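Local coordinates for protein glypican-1 (Homo sapiens, PDB 4YWT) that carries heparan sulfate at the cell surface, binds alpha-4 (V) collagen through those chains and takes part in Schwann cell myelination, at residues 155-160 against 211-216; 217-222 against 301-306; 290-295 against 461-466; 297-302 against 467-472. The protein carries 3 engineered substitutions. All coordinates share one frame; numbering follows the deposited sequence.

Interaction 1: residues 155-160 against 211-216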
# COMPACT_ATOMS: atom_id res chain seq x y z
N ASN A 155 -9.89 -2.74 21.06
CA ASN A 155 -10.30 -4.14 21.00
C ASN A 155 -11.61 -4.35 21.72
O ASN A 155 -11.72 -4.27 22.95
CB ASN A 155 -9.22 -5.04 21.60
N LEU A 156 -12.61 -4.62 20.90
CA LEU A 156 -14.01 -4.76 21.27
C LEU A 156 -14.57 -5.59 20.14
O LEU A 156 -13.90 -5.77 19.12
CB LEU A 156 -14.73 -3.41 21.37
CG LEU A 156 -14.17 -2.22 22.15
CD1 LEU A 156 -14.62 -0.93 21.47
CD2 LEU A 156 -14.63 -2.24 23.59
N HIS A 157 -15.77 -6.15 20.30
CA HIS A 157 -16.50 -6.55 19.10
C HIS A 157 -17.99 -6.22 19.27
O HIS A 157 -18.48 -6.07 20.40
CB HIS A 157 -16.26 -8.04 18.78
CG HIS A 157 -17.13 -8.59 17.68
ND1 HIS A 157 -18.49 -8.76 17.81
CD2 HIS A 157 -16.83 -8.91 16.40
CE1 HIS A 157 -18.98 -9.22 16.67
NE2 HIS A 157 -18.00 -9.31 15.80
N LEU A 158 -18.67 -6.06 18.14
CA LEU A 158 -20.05 -5.58 18.07
C LEU A 158 -21.11 -6.51 18.62
O LEU A 158 -22.16 -6.05 19.01
CB LEU A 158 -20.40 -5.28 16.61
CG LEU A 158 -19.34 -4.40 15.97
CD1 LEU A 158 -19.55 -4.27 14.48
CD2 LEU A 158 -19.37 -3.04 16.64
N GLU A 159 -20.88 -7.82 18.64
CA GLU A 159 -21.94 -8.74 19.05
C GLU A 159 -22.43 -8.48 20.46
O GLU A 159 -23.62 -8.27 20.70
CB GLU A 159 -21.44 -10.18 18.95
N GLU A 160 -21.48 -8.48 21.38
CA GLU A 160 -21.74 -8.27 22.79
C GLU A 160 -22.17 -6.83 23.05
O GLU A 160 -23.10 -6.58 23.82
CB GLU A 160 -20.48 -8.63 23.60
CG GLU A 160 -19.68 -9.84 23.08
CD GLU A 160 -18.80 -9.54 21.86
OE1 GLU A 160 -19.18 -8.68 21.04
OE2 GLU A 160 -17.72 -10.15 21.74
N ARG A 211 -24.13 -7.24 9.31
CA ARG A 211 -23.60 -6.22 8.41
C ARG A 211 -22.48 -5.41 9.04
O ARG A 211 -21.42 -5.24 8.43
CB ARG A 211 -24.72 -5.29 7.93
CG ARG A 211 -25.68 -5.95 6.96
CD ARG A 211 -26.76 -5.00 6.50
NE ARG A 211 -27.65 -5.63 5.53
CZ ARG A 211 -27.41 -5.68 4.22
NH1 ARG A 211 -28.27 -6.29 3.41
NH2 ARG A 211 -26.31 -5.13 3.72
N ALA A 212 -22.69 -4.93 10.26
CA ALA A 212 -21.66 -4.13 10.93
C ALA A 212 -20.42 -4.98 11.20
O ALA A 212 -19.29 -4.52 10.98
CB ALA A 212 -22.19 -3.54 12.22
N THR A 213 -20.64 -6.20 11.67
CA THR A 213 -19.54 -7.12 11.97
C THR A 213 -18.65 -7.33 10.75
O THR A 213 -17.43 -7.23 10.85
CB THR A 213 -20.05 -8.49 12.45
OG1 THR A 213 -20.74 -8.33 13.71
CG2 THR A 213 -18.90 -9.45 12.64
N ARG A 214 -19.26 -7.62 9.61
CA ARG A 214 -18.49 -7.80 8.38
C ARG A 214 -17.81 -6.50 7.91
O ARG A 214 -16.57 -6.43 7.78
CB ARG A 214 -19.41 -8.33 7.27
CG ARG A 214 -18.85 -8.17 5.86
CD ARG A 214 -19.81 -8.72 4.82
NE ARG A 214 -21.18 -8.24 5.01
CZ ARG A 214 -21.60 -7.01 4.74
NH1 ARG A 214 -22.87 -6.68 4.95
NH2 ARG A 214 -20.75 -6.10 4.27
N ALA A 215 -18.63 -5.48 7.70
CA ALA A 215 -18.19 -4.25 7.05
C ALA A 215 -17.15 -3.46 7.84
O ALA A 215 -16.22 -2.90 7.26
CB ALA A 215 -19.39 -3.36 6.76
N PHE A 216 -17.29 -3.39 9.17
CA PHE A 216 -16.39 -2.56 9.95
C PHE A 216 -14.99 -3.18 10.07
O PHE A 216 -13.98 -2.47 9.97
CB PHE A 216 -16.98 -2.28 11.33
CG PHE A 216 -17.93 -1.11 11.35
CD1 PHE A 216 -17.45 0.18 11.45
CD2 PHE A 216 -19.30 -1.31 11.24
CE1 PHE A 216 -18.32 1.26 11.46
CE2 PHE A 216 -20.17 -0.24 11.25
CZ PHE A 216 -19.68 1.05 11.35

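Interaction 2: residues 217-222 against 301-306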
# COMPACT_ATOMS: atom_id res chain seq x y z
N VAL A 217 -14.92 -4.49 10.27
CA VAL A 217 -13.63 -5.16 10.31
C VAL A 217 -13.02 -5.18 8.91
O VAL A 217 -11.80 -5.11 8.75
CB VAL A 217 -13.72 -6.60 10.89
CG1 VAL A 217 -14.45 -7.53 9.95
CG2 VAL A 217 -12.32 -7.13 11.19
N ALA A 218 -13.88 -5.25 7.88
CA ALA A 218 -13.40 -5.14 6.51
C ALA A 218 -12.69 -3.80 6.29
O ALA A 218 -11.53 -3.76 5.86
CB ALA A 218 -14.54 -5.31 5.53
N ALA A 219 -13.40 -2.72 6.60
CA ALA A 219 -12.88 -1.37 6.45
C ALA A 219 -11.58 -1.17 7.23
O ALA A 219 -10.57 -0.68 6.69
CB ALA A 219 -13.92 -0.36 6.91
N ARG A 220 -11.62 -1.55 8.51
CA ARG A 220 -10.46 -1.41 9.38
C ARG A 220 -9.25 -2.16 8.84
O ARG A 220 -8.14 -1.63 8.81
CB ARG A 220 -10.78 -1.90 10.79
CG ARG A 220 -9.65 -1.67 11.78
CD ARG A 220 -9.51 -2.83 12.74
NE ARG A 220 -10.68 -2.99 13.59
CZ ARG A 220 -11.04 -4.14 14.16
NH1 ARG A 220 -10.31 -5.23 13.96
NH2 ARG A 220 -12.12 -4.20 14.93
N SER A 221 -9.46 -3.40 8.40
CA SER A 221 -8.38 -4.22 7.88
C SER A 221 -7.81 -3.64 6.59
O SER A 221 -6.60 -3.69 6.36
CB SER A 221 -8.86 -5.66 7.66
OG SER A 221 -9.31 -6.23 8.87
N PHE A 222 -8.68 -3.09 5.75
CA PHE A 222 -8.24 -2.48 4.51
C PHE A 222 -7.34 -1.27 4.80
O PHE A 222 -6.22 -1.17 4.27
CB PHE A 222 -9.44 -2.06 3.66
CG PHE A 222 -9.07 -1.44 2.34
CD1 PHE A 222 -8.69 -2.24 1.27
CD2 PHE A 222 -9.10 -0.07 2.17
CE1 PHE A 222 -8.34 -1.68 0.06
CE2 PHE A 222 -8.77 0.50 0.95
CZ PHE A 222 -8.38 -0.30 -0.10
N ASP A 301 -14.71 -6.29 -1.16
CA ASP A 301 -16.01 -6.87 -1.48
C ASP A 301 -16.90 -6.91 -0.24
O ASP A 301 -18.12 -6.80 -0.34
CB ASP A 301 -15.85 -8.28 -2.05
CG ASP A 301 -15.26 -8.28 -3.45
OD1 ASP A 301 -15.39 -7.26 -4.15
OD2 ASP A 301 -14.67 -9.31 -3.84
N LYS A 302 -16.27 -7.05 0.92
CA LYS A 302 -16.98 -7.21 2.18
C LYS A 302 -17.54 -5.89 2.71
O LYS A 302 -18.22 -5.87 3.74
CB LYS A 302 -16.07 -7.84 3.24
CG LYS A 302 -15.63 -9.25 2.91
CD LYS A 302 -16.83 -10.11 2.53
CE LYS A 302 -16.47 -11.59 2.52
NZ LYS A 302 -17.66 -12.44 2.26
N PHE A 303 -17.27 -4.80 2.00
CA PHE A 303 -17.80 -3.49 2.39
C PHE A 303 -19.31 -3.47 2.23
O PHE A 303 -20.01 -2.70 2.90
CB PHE A 303 -17.15 -2.37 1.57
CG PHE A 303 -15.68 -2.16 1.86
CD1 PHE A 303 -15.05 -2.86 2.87
CD2 PHE A 303 -14.95 -1.25 1.11
CE1 PHE A 303 -13.70 -2.67 3.13
CE2 PHE A 303 -13.60 -1.06 1.37
CZ PHE A 303 -12.98 -1.76 2.38
N TRP A 304 -19.82 -4.31 1.34
CA TRP A 304 -21.25 -4.44 1.12
C TRP A 304 -21.73 -5.86 1.35
O TRP A 304 -20.93 -6.79 1.45
CB TRP A 304 -21.63 -4.01 -0.30
CG TRP A 304 -21.19 -2.64 -0.68
CD1 TRP A 304 -21.90 -1.48 -0.53
CD2 TRP A 304 -19.95 -2.29 -1.29
NE1 TRP A 304 -21.16 -0.42 -1.01
CE2 TRP A 304 -19.97 -0.89 -1.48
CE3 TRP A 304 -18.82 -3.01 -1.69
CZ2 TRP A 304 -18.90 -0.20 -2.06
CZ3 TRP A 304 -17.77 -2.33 -2.27
CH2 TRP A 304 -17.81 -0.94 -2.44
N GLY A 305 -23.05 -6.02 1.43
CA GLY A 305 -23.66 -7.34 1.47
C GLY A 305 -24.01 -7.79 0.06
O GLY A 305 -23.68 -7.12 -0.91
N THR A 306 -24.67 -8.94 -0.04
CA THR A 306 -25.04 -9.49 -1.34
C THR A 306 -26.47 -9.14 -1.76
O THR A 306 -26.92 -9.53 -2.85
CB THR A 306 -24.89 -11.02 -1.35
OG1 THR A 306 -25.67 -11.59 -0.29
CG2 THR A 306 -23.43 -11.41 -1.16

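Interaction 3: residues 290-295 against 461-466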
# COMPACT_ATOMS: atom_id res chain seq x y z
N ARG A 290 2.51 -9.12 -3.15
CA ARG A 290 1.41 -9.58 -3.98
C ARG A 290 0.31 -10.23 -3.15
O ARG A 290 -0.87 -10.04 -3.43
CB ARG A 290 1.91 -10.58 -5.03
CG ARG A 290 2.77 -9.96 -6.12
CD ARG A 290 3.18 -10.99 -7.15
NE ARG A 290 4.13 -10.46 -8.12
CZ ARG A 290 3.79 -9.84 -9.25
NH1 ARG A 290 2.51 -9.67 -9.55
NH2 ARG A 290 4.73 -9.39 -10.07
N ASN A 291 0.70 -10.99 -2.13
CA ASN A 291 -0.28 -11.61 -1.23
C ASN A 291 -1.11 -10.55 -0.52
O ASN A 291 -2.36 -10.61 -0.50
CB ASN A 291 0.42 -12.50 -0.20
CG ASN A 291 0.89 -13.81 -0.79
OD1 ASN A 291 0.33 -14.30 -1.77
ND2 ASN A 291 1.93 -14.39 -0.19
N LEU A 292 -0.42 -9.58 0.08
CA LEU A 292 -1.09 -8.50 0.79
C LEU A 292 -2.04 -7.75 -0.12
O LEU A 292 -3.20 -7.55 0.23
CB LEU A 292 -0.08 -7.53 1.39
CG LEU A 292 -0.76 -6.48 2.27
CD1 LEU A 292 -1.40 -7.15 3.47
CD2 LEU A 292 0.21 -5.39 2.72
N LEU A 293 -1.55 -7.32 -1.28
CA LEU A 293 -2.37 -6.54 -2.20
C LEU A 293 -3.56 -7.36 -2.71
O LEU A 293 -4.63 -6.81 -2.96
CB LEU A 293 -1.54 -6.02 -3.36
CG LEU A 293 -0.95 -4.62 -3.18
CD1 LEU A 293 0.10 -4.60 -2.07
CD2 LEU A 293 -0.36 -4.11 -4.48
N ASP A 294 -3.36 -8.66 -2.87
CA ASP A 294 -4.45 -9.55 -3.27
C ASP A 294 -5.54 -9.60 -2.21
O ASP A 294 -6.73 -9.45 -2.52
CB ASP A 294 -3.93 -10.97 -3.54
CG ASP A 294 -3.71 -11.23 -5.02
OD1 ASP A 294 -3.51 -10.26 -5.78
OD2 ASP A 294 -3.74 -12.42 -5.41
N SER A 295 -5.14 -9.80 -0.95
CA SER A 295 -6.11 -9.85 0.13
C SER A 295 -6.79 -8.50 0.34
O SER A 295 -7.93 -8.42 0.79
CB SER A 295 -5.45 -10.32 1.43
OG SER A 295 -4.60 -9.33 1.97
N ILE A 461 2.03 -10.79 8.36
CA ILE A 461 1.09 -10.55 9.45
C ILE A 461 -0.18 -9.83 8.99
O ILE A 461 -1.30 -10.28 9.28
CB ILE A 461 1.76 -9.74 10.58
CG1 ILE A 461 2.88 -10.55 11.22
CG2 ILE A 461 0.73 -9.33 11.63
CD1 ILE A 461 3.79 -9.74 12.11
N MET A 462 -0.00 -8.72 8.27
CA MET A 462 -1.15 -7.96 7.79
C MET A 462 -2.01 -8.81 6.86
O MET A 462 -3.24 -8.78 6.93
CB MET A 462 -0.69 -6.69 7.08
CG MET A 462 -1.81 -5.72 6.74
SD MET A 462 -2.67 -5.09 8.19
CE MET A 462 -4.31 -5.77 7.93
N THR A 463 -1.36 -9.59 5.99
CA THR A 463 -2.06 -10.47 5.07
C THR A 463 -2.93 -11.47 5.83
O THR A 463 -4.10 -11.67 5.49
CB THR A 463 -1.10 -11.24 4.16
OG1 THR A 463 -0.27 -10.32 3.45
CG2 THR A 463 -1.87 -12.10 3.17
N ASN A 464 -2.35 -12.10 6.84
CA ASN A 464 -3.10 -13.02 7.69
C ASN A 464 -4.30 -12.33 8.32
O ASN A 464 -5.42 -12.86 8.30
CB ASN A 464 -2.20 -13.62 8.78
CG ASN A 464 -1.16 -14.56 8.21
OD1 ASN A 464 -1.37 -15.21 7.19
ND2 ASN A 464 -0.01 -14.64 8.88
N ARG A 465 -4.07 -11.14 8.88
CA ARG A 465 -5.15 -10.32 9.43
C ARG A 465 -6.29 -10.12 8.43
O ARG A 465 -7.46 -10.20 8.79
CB ARG A 465 -4.64 -8.95 9.88
CG ARG A 465 -3.91 -8.93 11.21
CD ARG A 465 -3.96 -7.52 11.79
NE ARG A 465 -3.13 -7.37 12.99
CZ ARG A 465 -1.99 -6.69 13.02
NH1 ARG A 465 -1.54 -6.10 11.92
NH2 ARG A 465 -1.30 -6.61 14.15
N LEU A 466 -5.93 -9.87 7.17
CA LEU A 466 -6.93 -9.61 6.13
C LEU A 466 -7.65 -10.86 5.65
O LEU A 466 -8.80 -10.79 5.22
CB LEU A 466 -6.28 -8.90 4.94
CG LEU A 466 -6.10 -7.39 5.10
CD1 LEU A 466 -4.82 -6.94 4.44
CD2 LEU A 466 -7.29 -6.67 4.51
O HOH W 1 -8.86 -10.55 2.53

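Interaction 4: residues 297-302 against 467-472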
# COMPACT_ATOMS: atom_id res chain seq x y z
N VAL A 297 -7.38 -6.30 -2.17
CA VAL A 297 -8.36 -6.20 -3.25
C VAL A 297 -9.59 -7.02 -2.88
O VAL A 297 -10.72 -6.58 -3.07
CB VAL A 297 -7.78 -6.68 -4.59
CG1 VAL A 297 -8.89 -6.92 -5.61
CG2 VAL A 297 -6.77 -5.68 -5.13
N LEU A 298 -9.35 -8.20 -2.32
CA LEU A 298 -10.44 -9.09 -1.94
C LEU A 298 -11.33 -8.54 -0.83
O LEU A 298 -12.55 -8.68 -0.89
CB LEU A 298 -9.89 -10.45 -1.51
CG LEU A 298 -9.68 -11.47 -2.63
CD1 LEU A 298 -9.22 -12.80 -2.07
CD2 LEU A 298 -10.96 -11.63 -3.44
N ILE A 299 -10.73 -7.91 0.17
CA ILE A 299 -11.47 -7.47 1.35
C ILE A 299 -12.50 -6.38 1.03
O ILE A 299 -13.49 -6.21 1.75
CB ILE A 299 -10.52 -6.96 2.46
CG1 ILE A 299 -11.25 -6.87 3.81
CG2 ILE A 299 -9.91 -5.62 2.10
CD1 ILE A 299 -11.77 -8.21 4.31
N THR A 300 -12.29 -5.65 -0.07
CA THR A 300 -13.18 -4.55 -0.43
C THR A 300 -14.58 -5.03 -0.77
O THR A 300 -15.54 -4.26 -0.68
CB THR A 300 -12.63 -3.75 -1.63
OG1 THR A 300 -12.56 -4.59 -2.79
CG2 THR A 300 -11.25 -3.20 -1.32
N ASP A 301 -14.71 -6.29 -1.16
CA ASP A 301 -16.01 -6.87 -1.48
C ASP A 301 -16.90 -6.91 -0.24
O ASP A 301 -18.12 -6.80 -0.34
CB ASP A 301 -15.85 -8.28 -2.05
CG ASP A 301 -15.26 -8.28 -3.45
OD1 ASP A 301 -15.39 -7.26 -4.15
OD2 ASP A 301 -14.67 -9.31 -3.84
N LYS A 302 -16.27 -7.05 0.92
CA LYS A 302 -16.98 -7.21 2.18
C LYS A 302 -17.54 -5.89 2.71
O LYS A 302 -18.22 -5.87 3.74
CB LYS A 302 -16.07 -7.84 3.24
CG LYS A 302 -15.63 -9.25 2.91
CD LYS A 302 -16.83 -10.11 2.53
CE LYS A 302 -16.47 -11.59 2.52
NZ LYS A 302 -17.66 -12.44 2.26
N ARG A 467 -6.97 -12.00 5.71
CA ARG A 467 -7.61 -13.26 5.35
C ARG A 467 -8.62 -13.65 6.42
O ARG A 467 -9.75 -14.06 6.12
CB ARG A 467 -6.55 -14.36 5.15
CG ARG A 467 -5.70 -14.13 3.91
CD ARG A 467 -4.59 -15.17 3.76
NE ARG A 467 -3.90 -15.03 2.48
CZ ARG A 467 -2.75 -15.62 2.18
NH1 ARG A 467 -2.14 -16.39 3.07
NH2 ARG A 467 -2.19 -15.43 0.99
N SER A 468 -8.21 -13.50 7.68
CA SER A 468 -9.12 -13.74 8.79
C SER A 468 -10.31 -12.78 8.73
O SER A 468 -11.45 -13.19 8.90
CB SER A 468 -8.39 -13.59 10.13
OG SER A 468 -7.41 -14.60 10.29
N ALA A 469 -10.02 -11.51 8.47
CA ALA A 469 -11.06 -10.49 8.34
C ALA A 469 -12.03 -10.86 7.22
O ALA A 469 -13.24 -10.67 7.35
CB ALA A 469 -10.44 -9.13 8.08
N TYR A 470 -11.49 -11.37 6.13
CA TYR A 470 -12.31 -11.81 5.01
C TYR A 470 -13.22 -12.96 5.42
O TYR A 470 -14.38 -13.00 5.04
CB TYR A 470 -11.45 -12.23 3.82
CG TYR A 470 -12.26 -12.54 2.58
CD1 TYR A 470 -12.65 -11.53 1.71
CD2 TYR A 470 -12.64 -13.85 2.28
CE1 TYR A 470 -13.39 -11.81 0.58
CE2 TYR A 470 -13.38 -14.13 1.16
CZ TYR A 470 -13.75 -13.11 0.31
OH TYR A 470 -14.49 -13.39 -0.82
N ASN A 471 -12.67 -13.88 6.21
CA ASN A 471 -13.48 -15.00 6.70
C ASN A 471 -14.36 -14.60 7.88
O ASN A 471 -15.53 -14.97 7.94
CB ASN A 471 -12.58 -16.17 7.08
CG ASN A 471 -11.82 -16.73 5.90
OD1 ASN A 471 -12.24 -16.58 4.75
ND2 ASN A 471 -10.70 -17.39 6.17
N GLY A 472 -13.78 -13.85 8.81
CA GLY A 472 -14.51 -13.41 9.99
C GLY A 472 -14.18 -14.23 11.22
O GLY A 472 -13.17 -14.94 11.25

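Interaction 1: residues 155-160 against 211-216
L158 and H157, at the start of helix 158-177, pack on A212, T213 and F216 of helix 204-236 in a small, mostly apolar contact. L158 carries most of the apolar contact. Its CD1 lies 3.6 Å from A212 CB and is equally close to the backbone of A212 and T213. The same methyl approaches F216 CD2 more loosely, at 4.4 Å. L158 CG is anti to its own carbonyl carbon (chi1 -50°), which sends the branch across to the A212 turn. Both helices belong to the elongated all-helical core of glypican. L158 and F216 also meet Y150 of helix 137-152, so a third helix closes over the apolar side. H157 occupies the N-cap position of helix 158-177. Its ND1 accepts a nearly straight bond from E159 N, 2.7 Å long, with the donor tilted 23° from the ring plane. This bond helps fix the ring, although the residue is poorly ordered. T213 CG2 meets the far edge of the ring close to its plane, 3.3 Å from H157 NE2. The two side chains cross at about a right angle. T213 OG1 is hydrogen-bonded within its own helix, to R209 O.

Interaction 2: residues 217-222 against 301-306
The backbones of 217-222 and 301-306 come closest at A218 and K302, whose CA atoms are 6.0 Å apart. The first segment is a middle turn of helix 204-236 in the all-helical glypican core; the second leads from helix 286-299 into the following loop. A218 is small enough to let the loop settle on the helix, and its CB meets K302 CB at 3.7 Å. F303 provides most of the loop's share of the contact. Its ring edge meets A218 and F222 CB. F303 CE1 lies 3.5 Å from A219 N and as close to A218 C, while CD1 touches A218 CB. F222 and F303 form a T-shaped (edge-to-face) pair. The edge of F303 points to the face of F222, with centroids 5.8 Å apart and planes at 89°. F222 CG is anti to its backbone N (chi1 -179°), which sets the face of F222 against the edge of F303. Another edge-to-face partner of F303 is F110, and L374 and V378 of helix 373-387 also touch it. Thus F303 joins helix 204-236 to two further helices. At the ring edge, F303 CZ lies 3.8 Å from F222 CB.

Interaction 3: residues 290-295 against 461-466
L292 of helix 286-299 makes the apolar contacts with helix 450-471, its CD1 packing on M462, T463 and L466. This methyl is 3.6 Å from M462 CG and equally distant from L466 CD1. It comes nearer still to T463 OG1, at 3.4 Å. A chi1 of -174° swings the L292 branch toward the partner helix. M462 and L466 also touch helix 204-236. The two helix segments run roughly parallel, at 26°, with axes 8.8 Å apart. They pair within the long helical bundle of the glypican core. T463 OG1 also sits 3.3 Å from L292 CA. That hydroxyl is bonded to L459 O, one turn back in its own helix. Among the polar groups, S295 OG donates to L292 O at 2.9 Å. S295 OG sits between its backbone N and carbonyl carbon (chi1 72°) and lies 3.4 Å from L466 CB. A water links the helices at one end, donating to S295 O and, at 2.7 Å, to L466 O. The hydroxyls of T463 and S295 each bond within their own helix, so they can pack among apolar groups, and the direct contact between helices rests on shape, with the water as its polar bridge.

Interaction 4: residues 297-302 against 467-472
T300 OG1 donates a 2.7 Å hydrogen bond to V297 O, three residues earlier in the chain. The donor lies 23° out of the carbonyl plane. Across the contact, segment 297-302 meets Y470, near the end of helix 450-471. The Y470 ring slides in edge-on toward L298, and its CE1 is 3.6 Å from L298 O. With chi1 at -174°, the Y470 ring extends away from its own backbone N and over to L298. The lysine chain of K302 lies over one face of this ring, crossing it at about a right angle. Its CE makes a CH-pi contact 3.8 Å from the Y470 centroid. Further out, K302 NZ is 4.7 Å from that centroid, 22° off the ring normal, as a cation-pi contact. The bend at chi2 of K302 brings the chain back over the ring. I299 packs deeper: its CD1 sits 3.7 Å from Y470 N and also touches A469 CB. This is a surface contact with a buried inner side. That inner side faces helix 204-236, where I299 meets F222 and A469 meets S221, while T300 and V297 lean on helix 373-387.

Overall arrangement
The four contacts cluster around helix 204-236; interactions 2 and 4 adjoin, with 1 and 3 on their flanks. That helix supplies a segment to interactions 1 and 2, whose centres are 11 Å apart. R214 of interaction 1 links them through a probable hydrogen bond from NH2 to K302 O, 2.6 Å long. Interactions 2 and 4 are the closest pair, with centres 6 Å apart, and share D301 and K302. Interactions 3 and 4 are consecutive parts of the pairing between helices 286-299 and 450-471. L466 CD2 touches I299 CG2 there at 3.7 Å. Interactions 1 and 3 do not touch. The N-linked sugar lies about 11 Å from the F216 side chain and 13 Å from that of A219.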